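Local coordinates for phosphotriesterase family protein (Listeria monocytogenes serotype 4b str. H7858, PDB 3PNZ) that hydrolyses lactones, probably those of phosphorylated sugars, using a zinc-containing active site in an amidohydrolase-type TIM barrel, at residues E248-I252 and W295-F299; E264-L268 and A323-T327. The contacts are given in a common frame with arbitrary orientation. Residues are numbered along the deposited sequence.

Contacts between sequence-distant segments show how a TIM barrel of the amidohydrolase type is tied together near its C terminus. Leaving strand 234-237, the chain first enters helix 248-260, then the turn at 264-266 and strand 267-269, then helices 289-305 and 310-325. Interaction 1 closes the first loop, tying helix 289-305 to the start of helix 248-260. Interaction 2 closes the second, tying the end of helix 310-325 to strand 267-269 and the turn before it. Because 264-268 lies between the segments of interaction 1, while 323-327 lies beyond both, the loops cross. Their centres are 19 Å apart, the first about 20 Å from the centre of the chain, the second about 13 Å.

Interaction 1: E248-I252 and W295-F299; sequences ESARI and WVPRF
With axes 12.1 Å apart at closest approach, helices 248-252 and 295-299 meet through their side chains, at a signed crossing angle of -65°. The CA atoms of Glu248 and Trp295 lie 8.9 Å apart, those of Ile252 and Phe299 7.3 Å. Ile252, chi1 m and chi2 t, fills the space between: its CG1 lies 4.0 Å from Trp295 CZ2, its CG2 4.0 Å from Phe299 CD1, and its CD1 3.4 Å from Arg298 NE. Within the TIM barrel, these are two helices outside the strands, and helix 310-325 adds Phe318 against Trp295 and Phe317 against Phe299. Pro297 kinks the second helix, since its N cannot bond to the preceding turn. Arg298, chi1 t and largely extended, reaches across to lay one guanidinium face over Glu248 CB, with NH2 3.7 Å from that atom, while its NH1 forms a salt bridge with Glu302. Trp295 (chi1 t, chi2 88°) turns its ring edge to Glu248, giving a weak hydrogen bond of 3.0 Å from Trp295 NE1 to Glu248 OE1. The Glu248 carboxylate is held more firmly by Arg251, whose NH2 lies 2.9 Å from Glu248 OE2 in a salt bridge, and by the backbone N of Ala241.

Interaction 2: E264-L268 and A323-T327; sequences EDQIL and ARCFT
A helix end that meets a strand entrance can use both a polar anchor and an apolar plug, as the junction of 323-327 with 264-268 illustrates. Residues 323-325 belong to helix 310-325; across from them, 267-268 are extended and belong to barrel strand 267-269. The CA of Arg324 is 8.9 Å from that of Asp265, and the CA of Cys325 8.4 Å from that of Gln266. Arg324 (chi1 t, chi2 t, chi3 p) reaches over to the turn, where its NH2 donates a 2.9 Å hydrogen bond to Asp265 O at 160° and lies 3.7 Å from Gln266 CG. A water accepts from Arg324 NE at 2.7 Å and lies 3.1 Å from Asp265 O, so that it can bridge the two. Cys325, chi1 t, sets its SG 4.0 Å from Leu268 CD1. Phe326, chi1 m, brings CZ to 4.2 Å from that same Leu268 CD1. Leu268 and Phe326 both also touch Ser21 on the first barrel strand, 19-23, so the contact lies where the last strand of the TIM barrel returns to the first. The Phe326 side chain is about 12 Å from a bound zinc ion. Since the arginine is bound to a backbone carbonyl, its anchor depends on the path of the turn rather than on the Asp265 side chain, which pairs with Lys316, while the Leu268 side chain meets Cys325 and Phe326 by apolar contact.

Interaction 1: E248-I252 and W295-F299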
# COMPACT_ATOMS: atom_id res chain seq x y z
N GLU A 248 -8.72 15.68 -10.56
CA GLU A 248 -9.39 14.40 -10.42
C GLU A 248 -9.83 13.84 -11.77
O GLU A 248 -9.77 12.64 -11.99
CB GLU A 248 -10.59 14.52 -9.49
CG GLU A 248 -10.98 13.19 -8.89
CD GLU A 248 -9.80 12.54 -8.19
OE1 GLU A 248 -9.44 11.40 -8.57
OE2 GLU A 248 -9.23 13.17 -7.28
N SER A 249 -10.29 14.72 -12.65
CA SER A 249 -10.68 14.32 -13.99
C SER A 249 -9.60 13.53 -14.72
O SER A 249 -9.90 12.63 -15.50
CB SER A 249 -11.05 15.55 -14.82
OG SER A 249 -10.06 16.56 -14.69
N ALA A 250 -8.33 13.87 -14.48
CA ALA A 250 -7.23 13.19 -15.16
C ALA A 250 -7.05 11.77 -14.64
O ALA A 250 -6.82 10.84 -15.41
CB ALA A 250 -5.93 13.98 -15.02
N ARG A 251 -7.16 11.60 -13.32
CA ARG A 251 -7.10 10.25 -12.75
C ARG A 251 -8.27 9.42 -13.27
O ARG A 251 -8.10 8.26 -13.70
CB ARG A 251 -7.08 10.29 -11.22
CG ARG A 251 -5.71 10.67 -10.63
CD ARG A 251 -5.74 10.75 -9.10
NE ARG A 251 -6.46 11.94 -8.66
CZ ARG A 251 -5.89 13.13 -8.48
NH1 ARG A 251 -4.58 13.28 -8.70
NH2 ARG A 251 -6.62 14.16 -8.09
N ILE A 252 -9.46 10.01 -13.27
CA ILE A 252 -10.65 9.28 -13.68
C ILE A 252 -10.57 8.89 -15.16
O ILE A 252 -10.93 7.76 -15.54
CB ILE A 252 -11.93 10.08 -13.35
CG1 ILE A 252 -12.17 10.05 -11.83
CG2 ILE A 252 -13.13 9.53 -14.12
CD1 ILE A 252 -13.29 10.96 -11.35
N TRP A 295 -15.77 10.95 -3.62
CA TRP A 295 -15.22 10.49 -4.89
C TRP A 295 -16.12 9.45 -5.56
O TRP A 295 -16.35 9.51 -6.77
CB TRP A 295 -13.81 9.94 -4.72
CG TRP A 295 -13.11 9.63 -6.03
CD1 TRP A 295 -12.37 10.50 -6.79
CD2 TRP A 295 -13.08 8.37 -6.72
NE1 TRP A 295 -11.89 9.86 -7.91
CE2 TRP A 295 -12.30 8.55 -7.88
CE3 TRP A 295 -13.61 7.10 -6.46
CZ2 TRP A 295 -12.06 7.52 -8.79
CZ3 TRP A 295 -13.37 6.07 -7.36
CH2 TRP A 295 -12.59 6.28 -8.51
N VAL A 296 -16.62 8.51 -4.78
CA VAL A 296 -17.46 7.45 -5.32
C VAL A 296 -18.68 7.99 -6.08
O VAL A 296 -18.91 7.63 -7.23
CB VAL A 296 -17.83 6.42 -4.23
CG1 VAL A 296 -19.02 5.56 -4.68
CG2 VAL A 296 -16.63 5.55 -3.90
N PRO A 297 -19.48 8.86 -5.44
CA PRO A 297 -20.64 9.39 -6.16
C PRO A 297 -20.25 10.14 -7.43
O PRO A 297 -20.95 10.05 -8.44
CB PRO A 297 -21.29 10.33 -5.14
CG PRO A 297 -20.85 9.83 -3.82
CD PRO A 297 -19.45 9.29 -4.03
N ARG A 298 -19.14 10.87 -7.39
CA ARG A 298 -18.72 11.59 -8.59
C ARG A 298 -18.28 10.62 -9.68
O ARG A 298 -18.65 10.77 -10.84
CB ARG A 298 -17.59 12.57 -8.29
CG ARG A 298 -17.15 13.29 -9.56
CD ARG A 298 -15.68 13.55 -9.57
NE ARG A 298 -15.18 13.70 -10.93
CZ ARG A 298 -14.37 14.68 -11.32
NH1 ARG A 298 -13.95 14.74 -12.58
NH2 ARG A 298 -14.00 15.61 -10.44
N PHE A 299 -17.48 9.62 -9.30
CA PHE A 299 -17.03 8.64 -10.28
C PHE A 299 -18.20 7.91 -10.93
O PHE A 299 -18.23 7.73 -12.15
CB PHE A 299 -16.07 7.62 -9.68
CG PHE A 299 -15.67 6.56 -10.66
CD1 PHE A 299 -14.64 6.79 -11.56
CD2 PHE A 299 -16.36 5.36 -10.73
CE1 PHE A 299 -14.28 5.83 -12.49
CE2 PHE A 299 -16.01 4.40 -11.66
CZ PHE A 299 -14.97 4.63 -12.54

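Interaction 2: E264-L268 and A323-T327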
# COMPACT_ATOMS: atom_id res chain seq x y z
N GLU A 264 -10.56 -3.65 -16.28
CA GLU A 264 -11.27 -3.17 -15.10
C GLU A 264 -11.01 -4.02 -13.85
O GLU A 264 -11.11 -3.52 -12.73
CB GLU A 264 -12.77 -3.05 -15.36
CG GLU A 264 -13.49 -4.38 -15.52
CD GLU A 264 -14.85 -4.20 -16.16
OE1 GLU A 264 -14.93 -3.51 -17.21
OE2 GLU A 264 -15.85 -4.72 -15.62
N ASP A 265 -10.70 -5.30 -14.04
CA ASP A 265 -10.53 -6.21 -12.90
C ASP A 265 -9.18 -6.02 -12.20
O ASP A 265 -8.88 -6.68 -11.21
CB ASP A 265 -10.64 -7.66 -13.37
CG ASP A 265 -12.04 -8.02 -13.83
OD1 ASP A 265 -13.01 -7.33 -13.45
OD2 ASP A 265 -12.17 -9.02 -14.57
N GLN A 266 -8.35 -5.12 -12.73
CA GLN A 266 -7.01 -4.93 -12.18
C GLN A 266 -6.83 -3.61 -11.45
O GLN A 266 -5.76 -3.33 -10.90
CB GLN A 266 -5.95 -5.07 -13.28
CG GLN A 266 -5.75 -6.51 -13.73
CD GLN A 266 -5.09 -6.63 -15.09
OE1 GLN A 266 -5.69 -7.13 -16.04
NE2 GLN A 266 -3.84 -6.17 -15.18
N ILE A 267 -7.89 -2.79 -11.44
CA ILE A 267 -7.81 -1.45 -10.85
C ILE A 267 -8.10 -1.43 -9.34
O ILE A 267 -9.10 -1.98 -8.87
CB ILE A 267 -8.74 -0.47 -11.59
CG1 ILE A 267 -8.27 -0.35 -13.05
CG2 ILE A 267 -8.77 0.90 -10.89
CD1 ILE A 267 -9.25 0.30 -13.96
N LEU A 268 -7.20 -0.81 -8.58
CA LEU A 268 -7.40 -0.59 -7.15
C LEU A 268 -7.37 0.91 -6.89
O LEU A 268 -6.75 1.65 -7.66
CB LEU A 268 -6.29 -1.25 -6.34
CG LEU A 268 -6.10 -2.76 -6.50
CD1 LEU A 268 -4.85 -3.21 -5.76
CD2 LEU A 268 -7.35 -3.48 -6.00
N ALA A 323 -10.42 -8.15 -3.17
CA ALA A 323 -10.61 -9.54 -2.71
C ALA A 323 -9.77 -10.51 -3.53
O ALA A 323 -9.31 -11.53 -3.01
CB ALA A 323 -12.08 -9.92 -2.77
N ARG A 324 -9.56 -10.22 -4.81
CA ARG A 324 -8.70 -11.04 -5.64
C ARG A 324 -7.21 -10.78 -5.36
O ARG A 324 -6.41 -11.70 -5.27
CB ARG A 324 -9.01 -10.83 -7.13
CG ARG A 324 -8.21 -11.75 -8.06
CD ARG A 324 -8.75 -11.78 -9.49
NE ARG A 324 -8.53 -10.54 -10.24
CZ ARG A 324 -7.50 -10.31 -11.05
NH1 ARG A 324 -6.57 -11.24 -11.24
NH2 ARG A 324 -7.40 -9.15 -11.68
N CYS A 325 -6.87 -9.50 -5.20
CA CYS A 325 -5.47 -9.11 -5.05
C CYS A 325 -4.86 -9.55 -3.72
O CYS A 325 -3.75 -10.08 -3.68
CB CYS A 325 -5.32 -7.60 -5.24
SG CYS A 325 -3.61 -6.99 -5.03
N PHE A 326 -5.58 -9.34 -2.62
CA PHE A 326 -4.98 -9.48 -1.31
C PHE A 326 -5.07 -10.88 -0.68
O PHE A 326 -4.63 -11.09 0.44
CB PHE A 326 -5.51 -8.40 -0.36
CG PHE A 326 -5.15 -7.01 -0.82
CD1 PHE A 326 -3.83 -6.58 -0.78
CD2 PHE A 326 -6.12 -6.16 -1.33
CE1 PHE A 326 -3.48 -5.31 -1.23
CE2 PHE A 326 -5.78 -4.88 -1.77
CZ PHE A 326 -4.47 -4.47 -1.72
N THR A 327 -5.61 -11.83 -1.43
CA THR A 327 -5.61 -13.22 -0.95
C THR A 327 -4.22 -13.81 -1.08
O THR A 327 -3.50 -13.53 -2.04
CB THR A 327 -6.55 -14.08 -1.78
OG1 THR A 327 -6.14 -14.02 -3.15
CG2 THR A 327 -7.98 -13.60 -1.64
O HOH W 1 -10.64 -8.93 -9.90